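Local coordinates for protein phospho-2-dehydro-3-deoxyheptonate aldolase (Francisella tularensis, PDB 3TQK) that probably condenses phosphoenolpyruvate with D-erythrose 4-phosphate to give 3-deoxy-D-arabino-heptulosonate 7-phosphate, the first step of chorismate biosynthesis, at residues V190-A193 with V194-V197; D245-I248 with A249-K253. All coordinates share one frame; numbering follows the deposited sequence.

Overall arrangement
Contacts 1 and 2 each span about two turns of neighbouring outer helices of the closed eight-stranded parallel barrel, 191-200 and 241-253, with centres about 10 Å apart. Both helices rest on strand 226-230, which lies between them in chain order. Contact 1 comes nearer the core: half of its residues are buried, and its polar pair is an amide-carboxylate bond near the second subunit. Contact 2 lies farther from the chain centre, carries lysines on its outer side and holds its polar pair by a salt bridge. The two meet directly, with Val190 CG1 3.7 Å from Cys247 SG and Gln191 OE1 3.6 Å from Lys250 CE.

Contact 1. Residues V190-A193 with V194-V197; sequences VQVA and VDAV
Gln191 and Asp195, one helical turn apart, are joined by two hydrogen bonds. Asp195 N donates to Gln191 O at 2.8 Å, and Gln191 NE2 donates to Asp195 OD1 at 2.9 Å. The side-chain bond is close to straight (163°); OD1 lies almost in the plane of the Gln191 amide, whereas NE2 approaches from above the carboxylate plane, and the two flat groups are turned 29° apart. Gln191 can reach this position because CG stands opposite the backbone N (chi1 -174°) and the chain then bends at chi2, swinging the amide across Asp195, whose side chain it meets at about a right angle.

Further backbone bonds run from Val194 N to Val190 O and from Val197 N to Ala193 O along helix 191-200, one of the helices wrapped round the TIM barrel of this DAHP synthase. Asp189 OD1, just ahead in the chain, accepts a hydrogen bond from Val192 N.

The two branches of Val194 point to different partners. CG1 lies 3.9 Å from Gln191 NE2, beyond the nitrogen end of the amide and off its plane, while CG2 approaches CG1 of Val190 at 4.3 Å. Val194 and Ala193 pack on Val228 of strand 226-230, and Ala196 and Val197 on Phe182 of strand 179-183. Asp195, on the outer side, packs against Thr97 of the second subunit.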
loop_
_atom_site.group_PDB
_atom_site.type_symbol
_atom_site.label_atom_id
_atom_site.label_comp_id
_atom_site.label_asym_id
_atom_site.label_seq_id
_atom_site.Cartn_x
_atom_site.Cartn_y
_atom_site.Cartn_z
ATOM N N VAL A 190 8.528 13.959 1.349
ATOM C CA VAL A 190 8.757 13.974 -0.098
ATOM C C VAL A 190 9.787 12.921 -0.513
ATOM O O VAL A 190 9.759 12.420 -1.640
ATOM C CB VAL A 190 9.228 15.366 -0.551
ATOM C CG1 VAL A 190 9.607 15.370 -2.045
ATOM C CG2 VAL A 190 8.155 16.405 -0.245
ATOM N N GLN A 191 10.677 12.562 0.403
ATOM C CA GLN A 191 11.723 11.592 0.089
ATOM C C GLN A 191 11.126 10.267 -0.367
ATOM O O GLN A 191 11.592 9.689 -1.351
ATOM C CB GLN A 191 12.669 11.371 1.280
ATOM C CG GLN A 191 13.865 10.465 0.968
ATOM C CD GLN A 191 14.768 11.039 -0.116
ATOM O OE1 GLN A 191 15.351 12.109 0.052
ATOM N NE2 GLN A 191 14.884 10.332 -1.234
ATOM N N VAL A 192 10.091 9.794 0.335
ATOM C CA VAL A 192 9.447 8.543 -0.041
ATOM C C VAL A 192 8.858 8.591 -1.442
ATOM O O VAL A 192 8.854 7.577 -2.127
ATOM C CB VAL A 192 8.384 8.084 0.986
ATOM C CG1 VAL A 192 9.061 7.814 2.320
ATOM C CG2 VAL A 192 7.262 9.104 1.140
ATOM N N ALA A 193 8.368 9.747 -1.885
ATOM C CA ALA A 193 7.843 9.861 -3.256
ATOM C C ALA A 193 8.976 9.826 -4.273
ATOM O O ALA A 193 8.822 9.227 -5.337
ATOM C CB ALA A 193 7.011 11.132 -3.435
ATOM N N VAL A 194 10.106 10.460 -3.938
ATOM C CA VAL A 194 11.312 10.393 -4.764
ATOM C C VAL A 194 11.797 8.946 -4.847
ATOM O O VAL A 194 12.077 8.440 -5.942
ATOM C CB VAL A 194 12.434 11.332 -4.238
ATOM C CG1 VAL A 194 13.801 11.008 -4.887
ATOM C CG2 VAL A 194 12.041 12.813 -4.459
ATOM N N ASP A 195 11.841 8.266 -3.705
ATOM C CA ASP A 195 12.181 6.839 -3.693
ATOM C C ASP A 195 11.245 6.046 -4.611
ATOM O O ASP A 195 11.669 5.122 -5.303
ATOM C CB ASP A 195 12.093 6.230 -2.285
ATOM C CG ASP A 195 12.967 6.931 -1.265
ATOM O OD1 ASP A 195 13.967 7.585 -1.639
ATOM O OD2 ASP A 195 12.635 6.820 -0.060
ATOM N N ALA A 196 9.967 6.401 -4.623
ATOM C CA ALA A 196 8.997 5.614 -5.365
ATOM C C ALA A 196 9.210 5.816 -6.855
ATOM O O ALA A 196 9.130 4.860 -7.639
ATOM C CB ALA A 196 7.568 5.980 -4.969
ATOM N N VAL A 197 9.434 7.067 -7.239
ATOM C CA VAL A 197 9.745 7.390 -8.627
ATOM C C VAL A 197 10.981 6.585 -9.070
ATOM O O VAL A 197 10.962 5.935 -10.111
ATOM C CB VAL A 197 9.981 8.908 -8.820
ATOM C CG1 VAL A 197 10.593 9.193 -10.182
ATOM C CG2 VAL A 197 8.673 9.686 -8.662
#

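Contact 2. Residues D245-I248 with A249-K253; sequences DDCI and AKLKK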
loop_
_atom_site.group_PDB
_atom_site.type_symbol
_atom_site.label_atom_id
_atom_site.label_comp_id
_atom_site.label_asym_id
_atom_site.label_seq_id
_atom_site.Cartn_x
_atom_site.Cartn_y
_atom_site.Cartn_z
ATOM N N ASP A 245 12.393 23.563 -4.611
ATOM C CA ASP A 245 13.862 23.426 -4.682
ATOM C C ASP A 245 14.340 22.168 -3.959
ATOM O O ASP A 245 15.210 21.463 -4.464
ATOM C CB ASP A 245 14.596 24.641 -4.061
ATOM C CG ASP A 245 14.503 25.909 -4.903
ATOM O OD1 ASP A 245 14.169 25.842 -6.098
ATOM O OD2 ASP A 245 14.781 26.995 -4.354
ATOM N N ASP A 246 13.782 21.902 -2.775
ATOM C CA ASP A 246 14.163 20.737 -1.967
ATOM C C ASP A 246 13.832 19.449 -2.693
ATOM O O ASP A 246 14.631 18.504 -2.704
ATOM C CB ASP A 246 13.439 20.755 -0.619
ATOM C CG ASP A 246 13.701 19.498 0.218
ATOM O OD1 ASP A 246 14.716 19.445 0.938
ATOM O OD2 ASP A 246 12.880 18.564 0.170
ATOM N N CYS A 247 12.641 19.414 -3.286
ATOM C CA CYS A 247 12.195 18.247 -4.036
ATOM C C CYS A 247 13.128 17.993 -5.222
ATOM O O CYS A 247 13.571 16.856 -5.437
ATOM C CB CYS A 247 10.749 18.435 -4.520
ATOM S SG CYS A 247 10.049 16.990 -5.329
ATOM N N ILE A 248 13.413 19.054 -5.978
ATOM C CA ILE A 248 14.363 18.987 -7.096
ATOM C C ILE A 248 15.738 18.489 -6.637
ATOM O O ILE A 248 16.323 17.621 -7.293
ATOM C CB ILE A 248 14.508 20.364 -7.826
ATOM C CG1 ILE A 248 13.229 20.698 -8.594
ATOM C CG2 ILE A 248 15.669 20.346 -8.799
ATOM C CD1 ILE A 248 12.900 19.720 -9.726
ATOM N N ALA A 249 16.236 19.001 -5.507
ATOM C CA ALA A 249 17.510 18.526 -4.952
ATOM C C ALA A 249 17.463 17.029 -4.642
ATOM O O ALA A 249 18.423 16.303 -4.917
ATOM C CB ALA A 249 17.910 19.319 -3.700
ATOM N N LYS A 250 16.343 16.569 -4.082
ATOM C CA LYS A 250 16.186 15.159 -3.721
ATOM C C LYS A 250 16.188 14.286 -4.975
ATOM O O LYS A 250 16.863 13.247 -5.018
ATOM C CB LYS A 250 14.908 14.943 -2.897
ATOM C CG LYS A 250 15.014 15.378 -1.422
ATOM C CD LYS A 250 13.644 15.295 -0.726
ATOM C CE LYS A 250 13.728 15.217 0.813
ATOM N NZ LYS A 250 13.947 16.509 1.539
ATOM N N LEU A 251 15.450 14.726 -5.994
ATOM C CA LEU A 251 15.416 14.048 -7.290
ATOM C C LEU A 251 16.812 13.933 -7.926
ATOM O O LEU A 251 17.235 12.845 -8.310
ATOM C CB LEU A 251 14.443 14.759 -8.254
ATOM C CG LEU A 251 12.953 14.615 -7.926
ATOM C CD1 LEU A 251 12.111 15.690 -8.623
ATOM C CD2 LEU A 251 12.456 13.226 -8.294
ATOM N N LYS A 252 17.527 15.046 -8.031
ATOM C CA LYS A 252 18.900 15.010 -8.590
ATOM C C LYS A 252 19.817 14.005 -7.884
ATOM O O LYS A 252 20.579 13.308 -8.553
ATOM C CB LYS A 252 19.554 16.406 -8.616
ATOM C CG LYS A 252 18.910 17.402 -9.612
ATOM C CD LYS A 252 18.815 16.859 -11.062
ATOM C CE LYS A 252 18.051 17.821 -11.981
ATOM N NZ LYS A 252 18.691 19.180 -11.979
ATOM N N LYS A 253 19.724 13.914 -6.556
ATOM C CA LYS A 253 20.462 12.891 -5.797
ATOM C C LYS A 253 20.154 11.450 -6.259
ATOM O O LYS A 253 21.041 10.589 -6.249
ATOM C CB LYS A 253 20.177 12.999 -4.290
ATOM C CG LYS A 253 21.252 13.699 -3.474
ATOM C CD LYS A 253 21.136 13.372 -1.959
ATOM C CE LYS A 253 22.124 14.232 -1.138
ATOM N NZ LYS A 253 22.072 13.993 0.336
#
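Lys250 closes over the preceding turn of its helix to meet the carboxylate of Asp246 in a salt bridge. Lys250 NZ lies 2.7 Å from Asp246 OD2, on the syn lone pair of that oxygen, with a weak second bond to Asp246 OD1 at 3.1 Å; the two unequal bonds would probably limit rotation of the carboxylate. The chain of Lys250 runs extended through chi2 and chi3 before folding at chi4 (80°), which turns the ammonium group back onto the acid. On the way Lys250 CD and CE each pass 3.5 Å from Asp246 OD2, while the backbone N of Lys250 bonds to Asp246 O.

On the barrel-facing side the packing is apolar and, at Cys247 and Leu251, buried. Cys247 SG stands 4.1 Å from CD1 of Leu251, and the same methyl is 4.3 Å from CD1 of Ile248, so one branch of the leucine serves both neighbours. Leu251 N also bonds to Cys247 O at 2.9 Å, tying the two buried residues through the backbone as well.

The outer side is looser. Ala249 and Lys252 are exposed; Lys252 meets Ile248 O with CB and CG (CG at 3.5 Å), its N bonds to that oxygen, and the residue also touches a crystal neighbour.

Helix 241-253 forms the crossover of the beta-alpha-beta unit between strands 226-230 and 260-263. Cys247 packs on Val228 and Val260, one from each strand, and Ile248 also meets Val260; Lys250 and Leu251 both lean on Val194 of the adjacent helix 191-200.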